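Local coordinates for protein lactate dehydrogenase (Eimeria maxima, PDB 6CT6) that probably catalyses the NADH-dependent interconversion of pyruvate and lactate, and is seen here holding NADH and the pyruvate analogue oxamate, at residues B[164-168]-B[222-226]; B[184-190]-B[309-315]. All coordinates share one frame. Numbering follows the deposited sequence.

Interaction 1. Residues B[164-168]-B[222-226]; sequences LRRMI and IYNKT. With GLC (alpha-D-glucopyranose), chain E.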
loop_
_atom_site.group_PDB
_atom_site.type_symbol
_atom_site.label_atom_id
_atom_site.label_comp_id
_atom_site.label_asym_id
_atom_site.label_seq_id
_atom_site.Cartn_x
_atom_site.Cartn_y
_atom_site.Cartn_z
ATOM N N LEU B 164 -4.280 15.572 13.402
ATOM C CA LEU B 164 -5.016 16.717 13.926
ATOM C C LEU B 164 -6.136 17.124 12.978
ATOM O O LEU B 164 -7.283 17.319 13.397
ATOM C CB LEU B 164 -4.060 17.890 14.156
ATOM C CG LEU B 164 -4.710 19.235 14.493
ATOM C CD1 LEU B 164 -5.539 19.139 15.767
ATOM C CD2 LEU B 164 -3.648 20.315 14.620
ATOM N N ARG B 165 -5.816 17.257 11.686
ATOM C CA ARG B 165 -6.795 17.747 10.720
ATOM C C ARG B 165 -7.960 16.774 10.558
ATOM O O ARG B 165 -9.112 17.199 10.417
ATOM C CB ARG B 165 -6.117 18.000 9.374
ATOM C CG ARG B 165 -5.104 19.140 9.387
ATOM C CD ARG B 165 -4.252 19.154 8.125
ATOM N NE ARG B 165 -5.068 19.103 6.911
ATOM C CZ ARG B 165 -5.030 18.135 5.996
ATOM N NH1 ARG B 165 -4.196 17.107 6.110
ATOM N NH2 ARG B 165 -5.828 18.206 4.942
ATOM N N ARG B 166 -7.684 15.467 10.568
ATOM C CA ARG B 166 -8.752 14.484 10.407
ATOM C C ARG B 166 -9.772 14.592 11.532
ATOM O O ARG B 166 -10.979 14.458 11.302
ATOM C CB ARG B 166 -8.161 13.071 10.359
ATOM C CG ARG B 166 -9.192 11.937 10.382
ATOM C CD ARG B 166 -9.910 11.782 9.051
ATOM N NE ARG B 166 -11.153 11.028 9.195
ATOM C CZ ARG B 166 -11.716 10.304 8.232
ATOM N NH1 ARG B 166 -11.150 10.209 7.036
ATOM N NH2 ARG B 166 -12.850 9.660 8.470
ATOM N N MET B 167 -9.305 14.828 12.757
ATOM C CA MET B 167 -10.204 14.838 13.906
ATOM C C MET B 167 -11.079 16.086 13.916
ATOM O O MET B 167 -12.281 16.008 14.192
ATOM C CB MET B 167 -9.383 14.723 15.192
ATOM C CG MET B 167 -8.744 13.350 15.359
ATOM S SD MET B 167 -7.854 13.108 16.910
ATOM C CE MET B 167 -6.155 13.207 16.349
ATOM N N ILE B 168 -10.495 17.247 13.615
ATOM C CA ILE B 168 -11.286 18.465 13.459
ATOM C C ILE B 168 -12.319 18.279 12.353
ATOM O O ILE B 168 -13.497 18.629 12.509
ATOM C CB ILE B 168 -10.364 19.664 13.170
ATOM C CG1 ILE B 168 -9.447 19.942 14.368
ATOM C CG2 ILE B 168 -11.172 20.906 12.786
ATOM C CD1 ILE B 168 -10.152 20.465 15.611
ATOM N N ILE B 222 -8.891 16.467 21.278
ATOM C CA ILE B 222 -8.184 16.318 20.010
ATOM C C ILE B 222 -6.705 16.632 20.184
ATOM O O ILE B 222 -5.842 15.971 19.591
ATOM C CB ILE B 222 -8.839 17.212 18.941
ATOM C CG1 ILE B 222 -10.200 16.629 18.541
ATOM C CG2 ILE B 222 -7.919 17.381 17.724
ATOM C CD1 ILE B 222 -11.038 17.543 17.673
ATOM N N TYR B 223 -6.389 17.654 20.982
ATOM C CA TYR B 223 -4.997 17.956 21.302
ATOM C C TYR B 223 -4.299 16.735 21.886
ATOM O O TYR B 223 -3.183 16.389 21.481
ATOM C CB TYR B 223 -4.953 19.135 22.273
ATOM C CG TYR B 223 -3.576 19.530 22.764
ATOM C CD1 TYR B 223 -2.804 20.446 22.066
ATOM C CD2 TYR B 223 -3.064 19.011 23.947
ATOM C CE1 TYR B 223 -1.553 20.823 22.519
ATOM C CE2 TYR B 223 -1.814 19.379 24.408
ATOM C CZ TYR B 223 -1.063 20.287 23.690
ATOM O OH TYR B 223 0.183 20.661 24.140
ATOM N N ASN B 224 -4.957 16.058 22.829
ATOM C CA ASN B 224 -4.374 14.869 23.443
ATOM C C ASN B 224 -4.332 13.709 22.458
ATOM O O ASN B 224 -3.314 13.016 22.341
ATOM C CB ASN B 224 -5.174 14.480 24.686
ATOM C CG ASN B 224 -5.064 15.505 25.795
ATOM O OD1 ASN B 224 -4.009 16.108 25.993
ATOM N ND2 ASN B 224 -6.156 15.711 26.522
ATOM N N LYS B 225 -5.436 13.472 21.747
ATOM C CA LYS B 225 -5.486 12.339 20.833
ATOM C C LYS B 225 -4.457 12.470 19.717
ATOM O O LYS B 225 -3.932 11.457 19.241
ATOM C CB LYS B 225 -6.899 12.185 20.267
ATOM C CG LYS B 225 -7.876 11.487 21.223
ATOM C CD LYS B 225 -7.472 10.025 21.448
ATOM C CE LYS B 225 -8.278 9.329 22.539
ATOM N NZ LYS B 225 -7.633 8.037 22.914
ATOM N N THR B 226 -4.134 13.698 19.306
ATOM C CA THR B 226 -3.096 13.890 18.296
ATOM C C THR B 226 -1.749 13.376 18.790
ATOM O O THR B 226 -1.042 12.661 18.070
ATOM C CB THR B 226 -2.999 15.370 17.917
ATOM O OG1 THR B 226 -4.247 15.807 17.360
ATOM C CG2 THR B 226 -1.881 15.600 16.899
HETATM C C1 GLC E . -2.571 23.342 25.241
HETATM C C2 GLC E . -2.897 24.264 24.014
HETATM C C3 GLC E . -4.361 24.750 24.071
HETATM C C4 GLC E . -5.206 23.508 24.171
HETATM C C5 GLC E . -4.966 22.973 25.568
HETATM C C6 GLC E . -5.977 21.825 25.739
HETATM O O1 GLC E . -2.180 24.137 26.326
HETATM O O2 GLC E . -2.061 25.390 24.009
HETATM O O3 GLC E . -4.682 25.403 22.875
HETATM O O4 GLC E . -6.561 23.862 24.069
HETATM O O5 GLC E . -3.649 22.456 25.629
HETATM O O6 GLC E . -5.823 20.955 24.650
#
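Ile222 lies against three residues of helix 157-172 at once: its CG2 is 3.5 Å from Leu164 CD1, its CG1 3.9 Å from Met167 CB, and its CD1 3.7 Å from Ile168 CD1. The CA-to-CB bond of Ile222 points toward the other helix, and so does that of Met167; these two residues each lose 86 Å² to the opposite segment, out of 299 Å² buried in all. The segment axes approach to 9.8 Å and their directions differ by 143°, so the two segments run roughly antiparallel, crossing some 37° away from exact antiparallel. Their CA register agrees: Leu164 faces Thr226 at 5.5 Å, and Met167 faces Ile222 at 6.6 Å.

At the Thr226 end the hydroxyl meets the neighbouring helix closely, with OG1 3.6 Å from Leu164 CA and 3.4 Å from Met167 CE. The m rotamer turns this hydroxyl back on its own helix, where OG1 donates to Ile222 O at 2.7 Å. Met167 SD also rests 3.6 Å from Lys225 CB, while the lysine chain leads away from the interface.

Each helix uses its other faces elsewhere. Arg165 forms a salt bridge with Asp61 of the second subunit, and on the far helix Tyr223 has one ring face under GLC C1, in a glucose pocket that also includes Glu304. The packing thus joins two helices of the C-terminal domain between a subunit interface and a sugar site. With the Thr226 hydroxyl bonded within its own helix, the contact rests on apolar packing and shape rather than on polar pairing.

Interaction 2. Residues B[184-190]-B[309-315]; sequences IGVHGDN and LQGSIDE. With NAI (1,4-dihydronicotinamide adenine dinucleotide), chain D; OXM (oxamic acid), chain F.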
loop_
_atom_site.group_PDB
_atom_site.type_symbol
_atom_site.label_atom_id
_atom_site.label_comp_id
_atom_site.label_asym_id
_atom_site.label_seq_id
_atom_site.Cartn_x
_atom_site.Cartn_y
_atom_site.Cartn_z
ATOM N N ILE B 184 3.894 21.085 15.400
ATOM C CA ILE B 184 5.308 21.416 15.260
ATOM C C ILE B 184 6.102 20.786 16.399
ATOM O O ILE B 184 5.535 20.186 17.318
ATOM C CB ILE B 184 5.535 22.939 15.215
ATOM C CG1 ILE B 184 5.082 23.606 16.521
ATOM C CG2 ILE B 184 4.802 23.544 14.026
ATOM C CD1 ILE B 184 5.539 25.048 16.668
ATOM N N GLY B 185 7.424 20.921 16.337
ATOM C CA GLY B 185 8.285 20.483 17.417
ATOM C C GLY B 185 8.938 19.144 17.151
ATOM O O GLY B 185 9.358 18.858 16.024
ATOM N N VAL B 186 9.033 18.322 18.183
ATOM C CA VAL B 186 9.647 17.006 18.078
ATOM C C VAL B 186 8.573 16.008 17.681
ATOM O O VAL B 186 7.430 16.092 18.144
ATOM C CB VAL B 186 10.318 16.599 19.405
ATOM C CG1 VAL B 186 9.268 16.308 20.483
ATOM C CG2 VAL B 186 11.224 15.395 19.200
ATOM N N HIS B 187 8.931 15.056 16.821
ATOM C CA HIS B 187 8.053 13.917 16.571
ATOM C C HIS B 187 8.174 12.990 17.775
ATOM O O HIS B 187 8.874 11.975 17.765
ATOM C CB HIS B 187 8.404 13.213 15.268
ATOM C CG HIS B 187 7.459 12.105 14.918
ATOM N ND1 HIS B 187 6.104 12.309 14.762
ATOM C CD2 HIS B 187 7.665 10.782 14.721
ATOM C CE1 HIS B 187 5.519 11.161 14.471
ATOM N NE2 HIS B 187 6.444 10.218 14.440
ATOM N N GLY B 188 7.481 13.369 18.839
ATOM C CA GLY B 188 7.560 12.633 20.078
ATOM C C GLY B 188 6.504 13.100 21.050
ATOM O O GLY B 188 5.548 13.781 20.674
ATOM N N ASP B 189 6.700 12.737 22.319
ATOM C CA ASP B 189 5.690 13.025 23.334
ATOM C C ASP B 189 5.478 14.522 23.517
ATOM O O ASP B 189 4.386 14.949 23.909
ATOM C CB ASP B 189 6.086 12.379 24.660
ATOM C CG ASP B 189 5.913 10.874 24.648
ATOM O OD1 ASP B 189 4.885 10.398 24.121
ATOM O OD2 ASP B 189 6.806 10.164 25.158
ATOM N N ASN B 190 6.497 15.334 23.244
ATOM C CA ASN B 190 6.395 16.778 23.388
ATOM C C ASN B 190 5.957 17.475 22.101
ATOM O O ASN B 190 6.114 18.697 21.993
ATOM C CB ASN B 190 7.731 17.358 23.863
ATOM C CG ASN B 190 8.029 17.035 25.319
ATOM O OD1 ASN B 190 7.451 17.629 26.228
ATOM N ND2 ASN B 190 8.934 16.093 25.543
ATOM N N LEU B 309 6.861 24.702 23.199
ATOM C CA LEU B 309 7.845 24.314 22.195
ATOM C C LEU B 309 9.206 24.028 22.816
ATOM O O LEU B 309 9.963 23.202 22.293
ATOM C CB LEU B 309 7.981 25.400 21.127
ATOM C CG LEU B 309 8.885 25.024 19.948
ATOM C CD1 LEU B 309 8.351 23.792 19.230
ATOM C CD2 LEU B 309 9.020 26.182 18.978
ATOM N N GLN B 310 9.547 24.702 23.917
ATOM C CA GLN B 310 10.834 24.442 24.550
ATOM C C GLN B 310 10.906 23.008 25.058
ATOM O O GLN B 310 11.991 22.418 25.106
ATOM C CB GLN B 310 11.081 25.438 25.685
ATOM C CG GLN B 310 12.533 25.500 26.161
ATOM C CD GLN B 310 13.506 25.891 25.061
ATOM O OE1 GLN B 310 14.568 25.287 24.918
ATOM N NE2 GLN B 310 13.151 26.912 24.285
ATOM N N GLY B 311 9.761 22.433 25.435
ATOM C CA GLY B 311 9.722 21.013 25.742
ATOM C C GLY B 311 10.198 20.155 24.585
ATOM O O GLY B 311 10.961 19.206 24.776
ATOM N N SER B 312 9.757 20.477 23.367
ATOM C CA SER B 312 10.242 19.757 22.193
ATOM C C SER B 312 11.739 19.968 22.008
ATOM O O SER B 312 12.491 19.010 21.792
ATOM C CB SER B 312 9.479 20.205 20.944
ATOM O OG SER B 312 8.241 19.524 20.823
ATOM N N ILE B 313 12.192 21.221 22.093
ATOM C CA ILE B 313 13.606 21.514 21.881
ATOM C C ILE B 313 14.460 20.799 22.922
ATOM O O ILE B 313 15.555 20.312 22.618
ATOM C CB ILE B 313 13.848 23.036 21.890
ATOM C CG1 ILE B 313 13.038 23.705 20.773
ATOM C CG2 ILE B 313 15.335 23.340 21.710
ATOM C CD1 ILE B 313 13.104 25.224 20.769
ATOM N N ASP B 314 13.978 20.720 24.165
ATOM C CA ASP B 314 14.740 20.022 25.195
ATOM C C ASP B 314 14.810 18.527 24.909
ATOM O O ASP B 314 15.851 17.897 25.129
ATOM C CB ASP B 314 14.132 20.275 26.575
ATOM C CG ASP B 314 14.275 21.716 27.021
ATOM O OD1 ASP B 314 15.154 22.427 26.485
ATOM O OD2 ASP B 314 13.516 22.139 27.915
ATOM N N GLU B 315 13.714 17.940 24.421
ATOM C CA GLU B 315 13.733 16.522 24.078
ATOM C C GLU B 315 14.795 16.226 23.025
ATOM O O GLU B 315 15.501 15.215 23.113
ATOM C CB GLU B 315 12.353 16.072 23.592
ATOM C CG GLU B 315 12.252 14.570 23.333
ATOM C CD GLU B 315 10.829 14.104 23.083
ATOM O OE1 GLU B 315 9.884 14.800 23.509
ATOM O OE2 GLU B 315 10.657 13.037 22.457
HETATM P PA NAI D . 10.378 -1.934 8.847
HETATM O O1A NAI D . 11.140 -2.756 9.863
HETATM O O2A NAI D . 9.150 -2.515 8.187
HETATM O O5B NAI D . 11.418 -1.524 7.693
HETATM C C5B NAI D . 12.754 -1.147 8.012
HETATM C C4B NAI D . 13.669 -1.761 6.967
HETATM O O4B NAI D . 14.978 -1.187 7.006
HETATM C C3B NAI D . 13.848 -3.262 7.176
HETATM O O3B NAI D . 13.349 -3.963 6.034
HETATM C C2B NAI D . 15.344 -3.458 7.336
HETATM O O2B NAI D . 15.816 -4.664 6.733
HETATM C C1B NAI D . 15.870 -2.228 6.622
HETATM N N9A NAI D . 17.278 -1.879 6.911
HETATM C C8A NAI D . 18.011 -2.102 8.022
HETATM N N7A NAI D . 19.272 -1.617 7.853
HETATM C C5A NAI D . 19.346 -1.085 6.618
HETATM C C6A NAI D . 20.361 -0.408 5.787
HETATM N N6A NAI D . 21.609 -0.189 6.252
HETATM N N1A NAI D . 20.003 -0.012 4.544
HETATM C C2A NAI D . 18.765 -0.215 4.054
HETATM N N3A NAI D . 17.799 -0.825 4.755
HETATM C C4A NAI D . 18.029 -1.267 6.010
HETATM O O3 NAI D . 9.999 -0.518 9.530
HETATM P PN NAI D . 8.920 0.543 8.956
HETATM O O1N NAI D . 7.557 0.184 9.498
HETATM O O2N NAI D . 9.126 0.697 7.467
HETATM O O5D NAI D . 9.404 1.888 9.699
HETATM C C5D NAI D . 10.690 2.420 9.399
HETATM C C4D NAI D . 11.049 3.585 10.311
HETATM O O4D NAI D . 10.108 4.659 10.178
HETATM C C3D NAI D . 11.036 3.169 11.774
HETATM O O3D NAI D . 12.186 3.722 12.420
HETATM C C2D NAI D . 9.768 3.785 12.317
HETATM O O2D NAI D . 9.821 4.040 13.721
HETATM C C1D NAI D . 9.710 5.059 11.492
HETATM N N1N NAI D . 8.425 5.771 11.471
HETATM C C2N NAI D . 8.520 7.100 11.409
HETATM C C3N NAI D . 7.415 7.921 11.368
HETATM C C7N NAI D . 7.654 9.401 11.310
HETATM O O7N NAI D . 8.774 9.810 11.044
HETATM N N7N NAI D . 6.657 10.239 11.564
HETATM C C4N NAI D . 6.022 7.351 11.384
HETATM C C5N NAI D . 6.043 5.892 11.452
HETATM C C6N NAI D . 7.232 5.164 11.483
HETATM C C1 OXM F . 5.290 6.619 14.683
HETATM N N1 OXM F . 5.251 5.245 15.161
HETATM O O1 OXM F . 6.329 7.192 14.601
HETATM C C2 OXM F . 3.995 7.333 14.287
HETATM O O2 OXM F . 3.751 8.487 14.723
HETATM O O3 OXM F . 3.170 6.773 13.519
#
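The loop 184-190, which carries the histidine that probably serves as the proton donor/acceptor, as in other lactate dehydrogenases, is fastened to helix 303-328. Ser312, chi1 -83° (m), places OG to serve two backbone sites: it accepts from Val186 N at 3.0 Å (167°) and donates to Asn190 O at 2.6 Å. Glu315 is extended (chi1 and chi2 both t), so its carboxylate reaches the loop; OE1 lies 3.4 Å from Val186 CG1 and takes a weak bond from Asn190 N. The p rotamer of Ile184 brings CD1 to 4.0 Å from Leu309 CD1. At phi/psi 100/-141 a CB on Gly185 would be jammed against the carbonyl O of Ile184, and it would also lie 2.4 Å from Ser312 OG. His187, t, centres an inverse gamma turn and points away from the helix: its NE2 donates to OXM O1 at 3.0 Å, while Asp160 bonds its ND1, the family's His-Asp pair. Asn190, chi1 -72° (m), faces the helix, and its ND2 donates to Glu315 OE1 at 2.6 Å (171°).

Overall arrangement
From the N terminus, the chain passes through the Rossmann-type NAD-binding half before reaching helix 157-172, the first partner of interaction 1. Strand 179-184 then leads into the 184-190 loop, which opens interaction 2. Helix 216-237 returns to close interaction 1 over 53 intervening residues, and helix 303-328 closes interaction 2 over 118. The segments therefore alternate, so the two closures cross rather than nest. Their centres lie about 17 Å apart and their nearest atoms about 7 Å, without touching; Val183 and Pro193, on the strands flanking the loop, both touch Thr226. Together they tie three helices and the substrate-facing loop within the C-terminal domain.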